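Long-range contact in phenyl-3-pyruvate decarboxylase (Azospirillum brasilense, PDB 2NXW), which decarboxylates phenylpyruvate and indole-3-pyruvate, the latter in auxin biosynthesis, using thiamine diphosphate and a magnesium ion: residues T445-G450 with V471-N476. Numbering follows the deposited sequence.
With MG (magnesium ion), chain C; TPP (thiamine diphosphate), chain E.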
# COMPACT_ATOMS: atom_id res chain seq x y z
N THR A 445 3.25 39.31 13.21
CA THR A 445 3.69 38.17 12.42
C THR A 445 5.19 38.24 12.19
O THR A 445 5.71 39.30 11.88
CB THR A 445 3.00 38.18 11.05
OG1 THR A 445 1.58 38.08 11.24
CG2 THR A 445 3.47 37.00 10.20
N VAL A 446 5.87 37.11 12.37
CA VAL A 446 7.30 37.03 12.06
C VAL A 446 7.43 35.99 10.93
O VAL A 446 6.82 34.92 10.97
CB VAL A 446 8.18 36.65 13.29
CG1 VAL A 446 8.12 37.78 14.32
CG2 VAL A 446 7.72 35.34 13.89
N VAL A 447 8.22 36.33 9.92
CA VAL A 447 8.32 35.49 8.73
C VAL A 447 9.64 35.76 8.01
O VAL A 447 10.12 36.90 7.99
CB VAL A 447 7.11 35.81 7.79
CG1 VAL A 447 7.09 37.31 7.45
CG2 VAL A 447 7.15 34.98 6.52
N GLY A 448 10.22 34.72 7.42
CA GLY A 448 11.47 34.88 6.69
C GLY A 448 11.25 35.28 5.23
O GLY A 448 10.12 35.30 4.74
N ASP A 449 12.33 35.60 4.52
CA ASP A 449 12.20 36.00 3.13
C ASP A 449 11.71 34.87 2.22
O ASP A 449 10.90 35.10 1.32
CB ASP A 449 13.53 36.61 2.61
CG ASP A 449 14.75 35.71 2.82
OD1 ASP A 449 15.00 35.23 3.95
OD2 ASP A 449 15.49 35.54 1.82
N GLY A 450 12.19 33.66 2.46
CA GLY A 450 11.75 32.54 1.64
C GLY A 450 10.26 32.31 1.81
O GLY A 450 9.52 32.13 0.82
N VAL A 471 4.08 43.12 10.61
CA VAL A 471 4.84 41.99 10.08
C VAL A 471 6.32 42.29 10.08
O VAL A 471 6.75 43.27 9.47
CB VAL A 471 4.40 41.68 8.64
CG1 VAL A 471 5.13 40.44 8.11
CG2 VAL A 471 2.90 41.44 8.60
N ILE A 472 7.10 41.47 10.77
CA ILE A 472 8.56 41.63 10.77
C ILE A 472 9.10 40.54 9.86
O ILE A 472 8.99 39.35 10.16
CB ILE A 472 9.17 41.49 12.18
CG1 ILE A 472 8.56 42.53 13.13
CG2 ILE A 472 10.68 41.70 12.09
CD1 ILE A 472 9.04 42.42 14.57
N LEU A 473 9.66 40.96 8.72
CA LEU A 473 10.20 40.05 7.72
C LEU A 473 11.71 39.96 7.89
O LEU A 473 12.41 40.96 7.75
CB LEU A 473 9.83 40.58 6.33
CG LEU A 473 9.95 39.69 5.09
CD1 LEU A 473 9.37 40.44 3.89
CD2 LEU A 473 11.42 39.29 4.85
N PHE A 474 12.18 38.76 8.21
CA PHE A 474 13.60 38.48 8.43
C PHE A 474 14.21 38.26 7.04
O PHE A 474 14.10 37.17 6.47
CB PHE A 474 13.76 37.20 9.27
CG PHE A 474 13.38 37.35 10.73
CD1 PHE A 474 14.17 36.77 11.72
CD2 PHE A 474 12.19 37.99 11.12
CE1 PHE A 474 13.80 36.82 13.06
CE2 PHE A 474 11.81 38.05 12.46
CZ PHE A 474 12.62 37.46 13.44
N ASN A 475 14.89 39.28 6.51
CA ASN A 475 15.44 39.13 5.17
C ASN A 475 16.94 38.89 5.14
O ASN A 475 17.74 39.83 5.18
CB ASN A 475 15.11 40.36 4.31
CG ASN A 475 15.38 40.11 2.83
OD1 ASN A 475 15.99 39.11 2.46
ND2 ASN A 475 14.93 41.02 1.98
N ASN A 476 17.31 37.61 5.08
CA ASN A 476 18.72 37.25 5.00
C ASN A 476 19.08 36.76 3.59
O ASN A 476 20.17 36.23 3.38
CB ASN A 476 19.12 36.20 6.07
CG ASN A 476 18.17 34.99 6.13
OD1 ASN A 476 17.44 34.70 5.18
ND2 ASN A 476 18.22 34.27 7.25
MG MG C . 15.70 33.58 4.95
N1' TPP E . 8.62 23.97 1.43
C2' TPP E . 7.65 24.09 2.35
CM2 TPP E . 6.23 24.38 1.91
N3' TPP E . 7.93 23.95 3.65
C4' TPP E . 9.18 23.69 4.10
N4' TPP E . 9.39 23.49 5.44
C5' TPP E . 10.26 23.61 3.16
C6' TPP E . 9.93 23.74 1.80
C7' TPP E . 11.73 23.37 3.58
N3 TPP E . 12.35 24.51 4.39
C2 TPP E . 12.41 24.40 5.72
S1 TPP E . 13.22 25.87 6.24
C5 TPP E . 13.45 26.58 4.65
C4 TPP E . 12.90 25.63 3.79
CM4 TPP E . 12.90 25.85 2.25
C6 TPP E . 14.10 27.88 4.38
C7 TPP E . 13.21 29.01 4.93
O7 TPP E . 13.79 30.19 4.44
PA TPP E . 13.22 31.49 5.15
O1A TPP E . 11.70 31.60 5.06
O2A TPP E . 13.91 32.65 4.44
O3A TPP E . 13.61 31.53 6.70
PB TPP E . 15.17 31.28 7.19
O1B TPP E . 16.14 32.05 6.28
O2B TPP E . 15.18 31.80 8.65
O3B TPP E . 15.49 29.79 7.19
O HOH W 1 14.93 34.61 6.65
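Asp-449 and Asn-476 meet at a magnesium ion where two neighbouring parallel strands end, the diphosphate-binding motif of thiamine diphosphate enzymes: a GDG sequence, Gly-448 to Gly-450, where one strand passes into a helix, and an asparagine beyond the next. The example illustrates how the carboxyl ends of parallel strands become a cofactor site.

Backbone bonding sets the register. Ile-472 N donates to Thr-445 O, Val-447 N to Ile-472 O (3.1 Å) and Phe-474 N to Val-447 O, the last at 161°. The ladder then fades into a weak bond from Asp-449 N to Phe-474 O, where the first strand gives way to helix 449-455.

Apolar packing divides between the faces of the sheet. On one, Val-446 and Phe-474 run side by side, with ring atom CE2 4.0 Å from Val-446 CB. On the other, Val-447 CG1 and Val-471 CG1 touch at 3.8 Å, while Leu-473 CD2 packs against Asp-449 CA at the start of the helix.

Polar groups and the metal complete the contact. Asn-475 OD1, which accepts from Ala-477 N, lies against Asp-449 CB, and ND2 is hydrogen-bonded to Glu-537. Asp-449 CG sits between its backbone N and carbonyl carbon (chi1 54°), which brings OD1 to the ion; carboxylate and Asn-476 amide planes stand 80° apart. Ser-478 O, TPP O2A and O1B, and a water supply the remaining ligands, and that water also donates to Phe-474 O (2.7 Å). Gly-450 N donates to TPP O2A at 2.8 Å. The Asn-476 amide serves twice: OD1 binds magnesium at 2.1 Å while ND2 donates to TPP O1B at 3.2 Å.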